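Local coordinates for arabinogalactan endo-1,4-beta-galactosidase (Ignisphaera aggregans, PDB 7OSK), which probably cleaves internal beta-1,4-galactosidic bonds of arabinogalactan, this chain being the calcium-binding family 53 glycoside hydrolase part of a larger protein, at residues D303-I308 with A362-G367; W90-V95 with V290-Y295; G67-E72 with G353-P358. All coordinates share one frame; numbering follows the deposited sequence.

Contact 1. Residues D303-I308 with A362-G367; sequences DGHPNI and AGWKTG. With CA (calcium ion), chain C.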
# COMPACT_ATOMS: atom_id res chain seq x y z
N ASP A 303 7.93 13.25 -17.65
CA ASP A 303 8.33 12.28 -18.66
C ASP A 303 7.40 12.24 -19.88
O ASP A 303 7.51 11.35 -20.72
CB ASP A 303 8.42 10.88 -18.04
CG ASP A 303 7.14 10.47 -17.32
OD1 ASP A 303 6.10 11.16 -17.47
OD2 ASP A 303 7.18 9.46 -16.60
N GLY A 304 6.48 13.19 -19.96
CA GLY A 304 5.58 13.29 -21.10
C GLY A 304 4.41 12.33 -21.03
O GLY A 304 3.55 12.34 -21.90
N HIS A 305 4.38 11.49 -19.99
CA HIS A 305 3.28 10.56 -19.78
C HIS A 305 2.26 11.17 -18.82
O HIS A 305 2.57 11.34 -17.64
CB HIS A 305 3.79 9.23 -19.23
CG HIS A 305 2.72 8.21 -19.03
ND1 HIS A 305 2.39 7.27 -19.99
CD2 HIS A 305 1.87 7.98 -18.00
CE1 HIS A 305 1.41 6.51 -19.55
NE2 HIS A 305 1.07 6.92 -18.34
N PRO A 306 1.06 11.51 -19.32
CA PRO A 306 0.04 12.19 -18.50
C PRO A 306 -0.23 11.50 -17.17
O PRO A 306 -0.30 10.27 -17.11
CB PRO A 306 -1.21 12.14 -19.39
CG PRO A 306 -0.68 12.10 -20.77
CD PRO A 306 0.59 11.31 -20.70
N ASN A 307 -0.39 12.29 -16.12
CA ASN A 307 -0.60 11.76 -14.78
C ASN A 307 -2.08 11.67 -14.42
O ASN A 307 -2.92 12.32 -15.04
CB ASN A 307 0.12 12.62 -13.74
CG ASN A 307 1.56 12.91 -14.12
OD1 ASN A 307 2.38 11.99 -14.25
ND2 ASN A 307 1.89 14.19 -14.28
N ILE A 308 -2.38 10.85 -13.43
CA ILE A 308 -3.74 10.71 -12.91
C ILE A 308 -4.16 12.02 -12.25
O ILE A 308 -5.28 12.49 -12.44
CB ILE A 308 -3.82 9.53 -11.92
CG1 ILE A 308 -3.89 8.22 -12.70
CG2 ILE A 308 -5.04 9.66 -11.01
CD1 ILE A 308 -3.35 7.02 -11.96
N ALA A 362 10.99 2.70 -15.78
CA ALA A 362 10.27 2.53 -14.52
C ALA A 362 8.87 3.13 -14.60
O ALA A 362 8.41 3.79 -13.66
CB ALA A 362 11.05 3.17 -13.38
N GLY A 363 8.19 2.91 -15.72
CA GLY A 363 6.83 3.38 -15.89
C GLY A 363 5.83 2.46 -15.20
O GLY A 363 6.22 1.50 -14.53
N TRP A 364 4.55 2.76 -15.37
CA TRP A 364 3.49 1.96 -14.78
C TRP A 364 3.29 0.66 -15.56
O TRP A 364 2.60 -0.26 -15.12
CB TRP A 364 2.18 2.74 -14.75
CG TRP A 364 1.44 2.70 -16.05
CD1 TRP A 364 1.71 3.43 -17.17
CD2 TRP A 364 0.32 1.87 -16.37
NE1 TRP A 364 0.82 3.11 -18.17
CE2 TRP A 364 -0.04 2.16 -17.70
CE3 TRP A 364 -0.42 0.92 -15.66
CZ2 TRP A 364 -1.11 1.53 -18.34
CZ3 TRP A 364 -1.48 0.30 -16.29
CH2 TRP A 364 -1.81 0.61 -17.62
N LYS A 365 3.89 0.61 -16.74
CA LYS A 365 3.72 -0.50 -17.66
C LYS A 365 4.94 -0.57 -18.56
O LYS A 365 5.58 0.45 -18.82
CB LYS A 365 2.44 -0.31 -18.49
CG LYS A 365 2.08 -1.48 -19.39
CD LYS A 365 0.78 -1.19 -20.13
CE LYS A 365 0.37 -2.37 -21.01
NZ LYS A 365 -0.94 -2.14 -21.68
N THR A 366 5.28 -1.77 -19.03
CA THR A 366 6.38 -1.92 -19.97
C THR A 366 6.10 -1.10 -21.22
O THR A 366 5.07 -1.30 -21.89
CB THR A 366 6.59 -3.40 -20.34
OG1 THR A 366 7.04 -4.12 -19.19
CG2 THR A 366 7.63 -3.54 -21.45
N GLY A 367 7.00 -0.18 -21.53
CA GLY A 367 6.88 0.65 -22.72
C GLY A 367 6.25 2.01 -22.44
O GLY A 367 6.51 2.96 -23.17
CA CA C . 4.27 11.64 -15.84
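The indole of W364 and the imidazole of H305 meet obliquely, their planes 43° apart, with H305 CE1 3.7 Å from W364 NE1, in a small surface contact between two loops. Over one face of the indole lies the CB of the next residue, K365, 3.6 Å above the ring plane. The indole N-H bonds to E368, so tryptophan suits the place by offering both a broad apolar surface and a donor. With its CG anti to the backbone N (chi1 -178°), H305 directs its ring toward W364; NE2 bonds to a hexanediol molecule, probably from the crystallisation liquor. The backbone of H305 serves another purpose. Its carbonyl O binds calcium at 2.5 Å, as do D303 OD1 and N307 OD1, each at 2.5 Å from the ion. D303 OD1 also accepts from H305 N at 3.1 Å, met from above the carboxylate plane, which closes an Asx turn. Between them G304 has a positive phi of 80°, easily adopted by glycine. D301, the backbone O of N370 and both carboxylate oxygens of E373 complete seven oxygen ligands. Alternate residues from D301 to N307 thus reach one ion: a calcium-binding loop following the seventh barrel strand, tied through N370 and E373 to the long loop after the eighth.

Contact 2. Residues W90-V95 with V290-Y295; sequences WIRLRV and VAETAY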
# COMPACT_ATOMS: atom_id res chain seq x y z
N TRP A 90 7.87 2.35 8.64
CA TRP A 90 7.29 1.16 8.02
C TRP A 90 7.42 1.18 6.50
O TRP A 90 7.44 2.25 5.88
CB TRP A 90 5.81 1.03 8.39
CG TRP A 90 5.57 0.35 9.70
CD1 TRP A 90 5.75 0.88 10.94
CD2 TRP A 90 5.10 -0.99 9.90
NE1 TRP A 90 5.42 -0.05 11.90
CE2 TRP A 90 5.02 -1.20 11.28
CE3 TRP A 90 4.73 -2.02 9.03
CZ2 TRP A 90 4.59 -2.41 11.83
CZ3 TRP A 90 4.30 -3.22 9.57
CH2 TRP A 90 4.24 -3.41 10.96
N ILE A 91 7.52 -0.01 5.92
CA ILE A 91 7.63 -0.18 4.48
C ILE A 91 6.54 -1.13 3.99
O ILE A 91 6.36 -2.22 4.53
CB ILE A 91 9.01 -0.74 4.07
CG1 ILE A 91 10.14 0.15 4.59
CG2 ILE A 91 9.11 -0.90 2.56
CD1 ILE A 91 10.15 1.56 4.02
N ARG A 92 5.81 -0.70 2.97
CA ARG A 92 4.77 -1.52 2.36
C ARG A 92 5.18 -1.92 0.95
O ARG A 92 5.58 -1.08 0.15
CB ARG A 92 3.43 -0.78 2.34
CG ARG A 92 2.28 -1.56 1.73
CD ARG A 92 0.97 -0.79 1.86
NE ARG A 92 -0.17 -1.51 1.31
CZ ARG A 92 -0.65 -1.34 0.08
NH1 ARG A 92 -0.11 -0.46 -0.75
NH2 ARG A 92 -1.70 -2.05 -0.33
N LEU A 93 5.08 -3.22 0.66
CA LEU A 93 5.47 -3.75 -0.64
C LEU A 93 4.40 -4.69 -1.18
O LEU A 93 3.95 -5.59 -0.48
CB LEU A 93 6.81 -4.49 -0.55
CG LEU A 93 8.03 -3.68 -0.13
CD1 LEU A 93 9.20 -4.61 0.14
CD2 LEU A 93 8.40 -2.65 -1.19
N ARG A 94 4.01 -4.48 -2.43
CA ARG A 94 3.11 -5.40 -3.11
C ARG A 94 3.92 -6.53 -3.74
O ARG A 94 5.09 -6.34 -4.07
CB ARG A 94 2.27 -4.68 -4.17
CG ARG A 94 3.08 -4.00 -5.26
CD ARG A 94 2.19 -3.43 -6.35
NE ARG A 94 2.94 -2.65 -7.32
CZ ARG A 94 3.25 -1.36 -7.18
NH1 ARG A 94 2.88 -0.70 -6.09
NH2 ARG A 94 3.94 -0.74 -8.12
N VAL A 95 3.29 -7.69 -3.90
CA VAL A 95 3.95 -8.84 -4.50
C VAL A 95 3.03 -9.51 -5.52
O VAL A 95 1.95 -10.00 -5.18
CB VAL A 95 4.36 -9.88 -3.43
CG1 VAL A 95 4.95 -11.13 -4.07
CG2 VAL A 95 5.37 -9.28 -2.46
N VAL A 290 -4.47 2.89 7.17
CA VAL A 290 -4.54 3.45 5.82
C VAL A 290 -3.44 2.80 4.97
O VAL A 290 -2.27 3.19 5.06
CB VAL A 290 -4.38 4.99 5.82
CG1 VAL A 290 -4.47 5.54 4.40
CG2 VAL A 290 -5.43 5.64 6.72
N ALA A 291 -3.82 1.82 4.16
CA ALA A 291 -2.86 1.06 3.36
C ALA A 291 -2.34 1.87 2.18
O ALA A 291 -1.20 1.68 1.76
CB ALA A 291 -3.49 -0.23 2.87
N GLU A 292 -3.19 2.74 1.64
CA GLU A 292 -2.80 3.56 0.51
C GLU A 292 -3.41 4.95 0.60
O GLU A 292 -4.59 5.11 0.90
CB GLU A 292 -3.21 2.90 -0.81
CG GLU A 292 -2.47 1.60 -1.11
CD GLU A 292 -2.82 1.03 -2.48
OE1 GLU A 292 -3.53 1.72 -3.25
OE2 GLU A 292 -2.38 -0.10 -2.78
N THR A 293 -2.59 5.96 0.32
CA THR A 293 -3.05 7.33 0.24
C THR A 293 -1.96 8.17 -0.41
O THR A 293 -0.78 7.83 -0.33
CB THR A 293 -3.40 7.91 1.63
OG1 THR A 293 -3.94 9.23 1.48
CG2 THR A 293 -2.18 7.96 2.53
N ALA A 294 -2.35 9.25 -1.07
CA ALA A 294 -1.39 10.12 -1.72
C ALA A 294 -2.02 11.44 -2.13
O ALA A 294 -3.24 11.57 -2.17
CB ALA A 294 -0.79 9.44 -2.94
N TYR A 295 -1.17 12.42 -2.42
CA TYR A 295 -1.63 13.69 -2.96
C TYR A 295 -0.55 14.32 -3.82
O TYR A 295 0.60 13.88 -3.79
CB TYR A 295 -2.03 14.65 -1.83
CG TYR A 295 -3.09 15.63 -2.25
CD1 TYR A 295 -4.42 15.23 -2.36
CD2 TYR A 295 -2.77 16.94 -2.56
CE1 TYR A 295 -5.40 16.12 -2.75
CE2 TYR A 295 -3.75 17.84 -2.96
CZ TYR A 295 -5.06 17.42 -3.05
OH TYR A 295 -6.05 18.30 -3.44
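The side chains of R92 and E292 cross at about a right angle, with the guanidinium and carboxylate planes turned 70° apart. The arginine therefore does not lie flat against both carboxylate oxygens; it presents its NH1 and NH2 end-on to a single one. R92 NH1 donates to E292 OE2 at 3.1 Å and R92 NH2 to the same E292 OE2 at 3.2 Å, both well bent, as must be when two nitrogens share an acceptor. Each donor comes from the anti side of OE2, somewhat tilted out of the carboxylate plane. R92 can span the gap because its chain is extended from CG to NE, with CG anti to the backbone N (chi1 -180°), which carries the head from the second barrel strand across to the seventh. On the way it passes A291: R92 CD comes within 3.3 Å of A291 O, and this carbonyl sits over one face of the guanidinium, 3.0 Å above its plane and toward the rim. That is contact without a hydrogen bond. The methyl of A291, 3.9 Å from R92 NE, is small enough for the arginine to lie close by.

The strongest partner of R92 is D55, which forms a salt bridge with NH1, and NH2 also bonds to Q187, so E292 is one of several acceptors. All three touching residues are buried. E292 stands near the end of the seventh strand, a position consistent with that of the nucleophilic glutamate in clan GH-A glycosidases, to which family 53 belongs. R92 probably helps to set the orientation of the E292 carboxylate through OE2, while the hydroxyl of Y263 holds OE1.

Contact 3. Residues G67-E72 with G353-P358; sequences GKYYDE and GATWIP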
# COMPACT_ATOMS: atom_id res chain seq x y z
N GLY A 67 18.46 4.47 -11.25
CA GLY A 67 17.83 5.59 -10.59
C GLY A 67 18.48 5.92 -9.25
O GLY A 67 18.88 5.01 -8.52
N LYS A 68 18.57 7.21 -8.94
CA LYS A 68 19.25 7.68 -7.74
C LYS A 68 18.34 8.54 -6.87
O LYS A 68 17.58 9.37 -7.38
CB LYS A 68 20.50 8.47 -8.12
CG LYS A 68 21.56 7.67 -8.86
CD LYS A 68 22.72 8.55 -9.29
CE LYS A 68 23.82 7.75 -9.99
NZ LYS A 68 24.46 6.76 -9.08
N TYR A 69 18.43 8.34 -5.56
CA TYR A 69 17.68 9.13 -4.59
C TYR A 69 18.61 10.05 -3.81
O TYR A 69 19.72 9.65 -3.42
CB TYR A 69 16.92 8.23 -3.62
CG TYR A 69 15.79 7.46 -4.26
CD1 TYR A 69 14.52 8.01 -4.36
CD2 TYR A 69 16.00 6.19 -4.78
CE1 TYR A 69 13.48 7.31 -4.95
CE2 TYR A 69 14.97 5.48 -5.37
CZ TYR A 69 13.71 6.05 -5.45
OH TYR A 69 12.69 5.35 -6.04
N TYR A 70 18.16 11.28 -3.57
CA TYR A 70 18.96 12.28 -2.87
C TYR A 70 18.21 12.81 -1.64
O TYR A 70 16.99 12.94 -1.65
CB TYR A 70 19.30 13.44 -3.81
CG TYR A 70 20.02 12.99 -5.06
CD1 TYR A 70 19.32 12.53 -6.16
CD2 TYR A 70 21.41 13.04 -5.14
CE1 TYR A 70 19.97 12.12 -7.31
CE2 TYR A 70 22.07 12.63 -6.28
CZ TYR A 70 21.34 12.17 -7.36
OH TYR A 70 22.00 11.76 -8.50
N ASP A 71 18.96 13.09 -0.58
CA ASP A 71 18.38 13.53 0.69
C ASP A 71 17.96 15.00 0.62
O ASP A 71 17.97 15.61 -0.45
CB ASP A 71 19.38 13.32 1.83
CG ASP A 71 20.65 14.13 1.65
OD1 ASP A 71 20.87 14.65 0.54
OD2 ASP A 71 21.43 14.25 2.62
N GLU A 72 17.59 15.55 1.77
CA GLU A 72 17.13 16.94 1.85
C GLU A 72 18.19 17.91 1.34
O GLU A 72 17.86 18.95 0.76
CB GLU A 72 16.75 17.28 3.30
CG GLU A 72 16.21 18.70 3.50
CD GLU A 72 14.83 18.91 2.90
OE1 GLU A 72 14.28 17.96 2.30
OE2 GLU A 72 14.29 20.03 3.02
N GLY A 353 3.15 5.23 -3.62
CA GLY A 353 3.88 5.83 -4.73
C GLY A 353 4.88 6.86 -4.26
O GLY A 353 5.21 7.80 -4.99
N ALA A 354 5.36 6.69 -3.04
CA ALA A 354 6.26 7.65 -2.41
C ALA A 354 7.61 7.73 -3.11
O ALA A 354 8.23 8.79 -3.15
CB ALA A 354 6.46 7.29 -0.94
N THR A 355 8.06 6.60 -3.64
CA THR A 355 9.38 6.50 -4.25
C THR A 355 9.31 6.42 -5.77
O THR A 355 10.31 6.19 -6.44
CB THR A 355 10.13 5.25 -3.73
OG1 THR A 355 9.45 4.07 -4.18
CG2 THR A 355 10.19 5.26 -2.22
N TRP A 356 8.11 6.62 -6.32
CA TRP A 356 7.91 6.44 -7.75
C TRP A 356 8.36 7.68 -8.52
O TRP A 356 7.55 8.45 -9.03
CB TRP A 356 6.44 6.12 -8.04
CG TRP A 356 6.23 5.36 -9.31
CD1 TRP A 356 7.17 5.06 -10.26
CD2 TRP A 356 5.00 4.78 -9.77
NE1 TRP A 356 6.60 4.34 -11.28
CE2 TRP A 356 5.27 4.15 -11.01
CE3 TRP A 356 3.70 4.74 -9.27
CZ2 TRP A 356 4.29 3.49 -11.74
CZ3 TRP A 356 2.73 4.08 -9.99
CH2 TRP A 356 3.02 3.47 -11.21
N ILE A 357 9.68 7.86 -8.61
CA ILE A 357 10.26 8.98 -9.33
C ILE A 357 10.30 8.69 -10.83
O ILE A 357 10.29 7.52 -11.23
CB ILE A 357 11.69 9.29 -8.82
CG1 ILE A 357 12.60 8.08 -9.00
CG2 ILE A 357 11.64 9.70 -7.35
CD1 ILE A 357 14.08 8.41 -8.92
N PRO A 358 10.33 9.74 -11.67
CA PRO A 358 10.37 9.49 -13.11
C PRO A 358 11.72 8.96 -13.56
O PRO A 358 12.74 9.58 -13.28
CB PRO A 358 10.09 10.87 -13.70
CG PRO A 358 10.61 11.82 -12.69
CD PRO A 358 10.37 11.18 -11.35
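At the seam where a TIM barrel closes, the loop after the eighth strand packs on the loop between helices 59-65 and 79-85, and Y69 joins them by reaching T355 and I357. Y69 OH donates to the carbonyl O of T355 at 2.6 Å, approaching in the carbonyl plane on a lone pair, with a C=O...O angle of 137°. The same T355 O accepts from I357 N at 2.8 Å, closing an inverse gamma turn centred on W356, so two donors grip one buried carbonyl. Tyrosine suits the site because its ring packs against apolar side chains while its hydroxyl bonds to the turn's carbonyl. The branches of I357 reach one side of the ring: CG2 lies 3.9 Å from Y69 CE1, and CD1 sits over one face, toward the rim. CG1 placed between the backbone N and carbonyl carbon (chi1 59°) puts CD1 there, also 3.9 Å from K68 O. The K68 side chain starts out away from I357, and its NZ forms a salt bridge with E76. F378 meets the Y69 ring edge-to-face, while I62 and A59 of helix 59-65 and L79 and I82 of helix 79-85 pack around it, wedging the tyrosine between two helices and the loop after strand 346-352.

Overall arrangement
Contact 2 crosses the interior of the eight-stranded barrel and holds E292, which probably belongs to the active site at the C-terminal end of the strands and lies about 5 Å from a bound hexanediol. Contacts 1 and 3 join loops beyond the strands, their centres about 15 Å apart. Contact 2 touches neither, its nearest atoms being about 7 Å from contact 1 and 5 Å from contact 3. Contacts 1 and 3 touch directly: W356 NE1 lies 3.0 Å from A362 O, probably hydrogen-bonded, and the W356 ring packs on the backbone of G363 and W364. The I357 side chain is about 6 Å from those of calcium ligands N370 and E373, and about 10 Å from the ion.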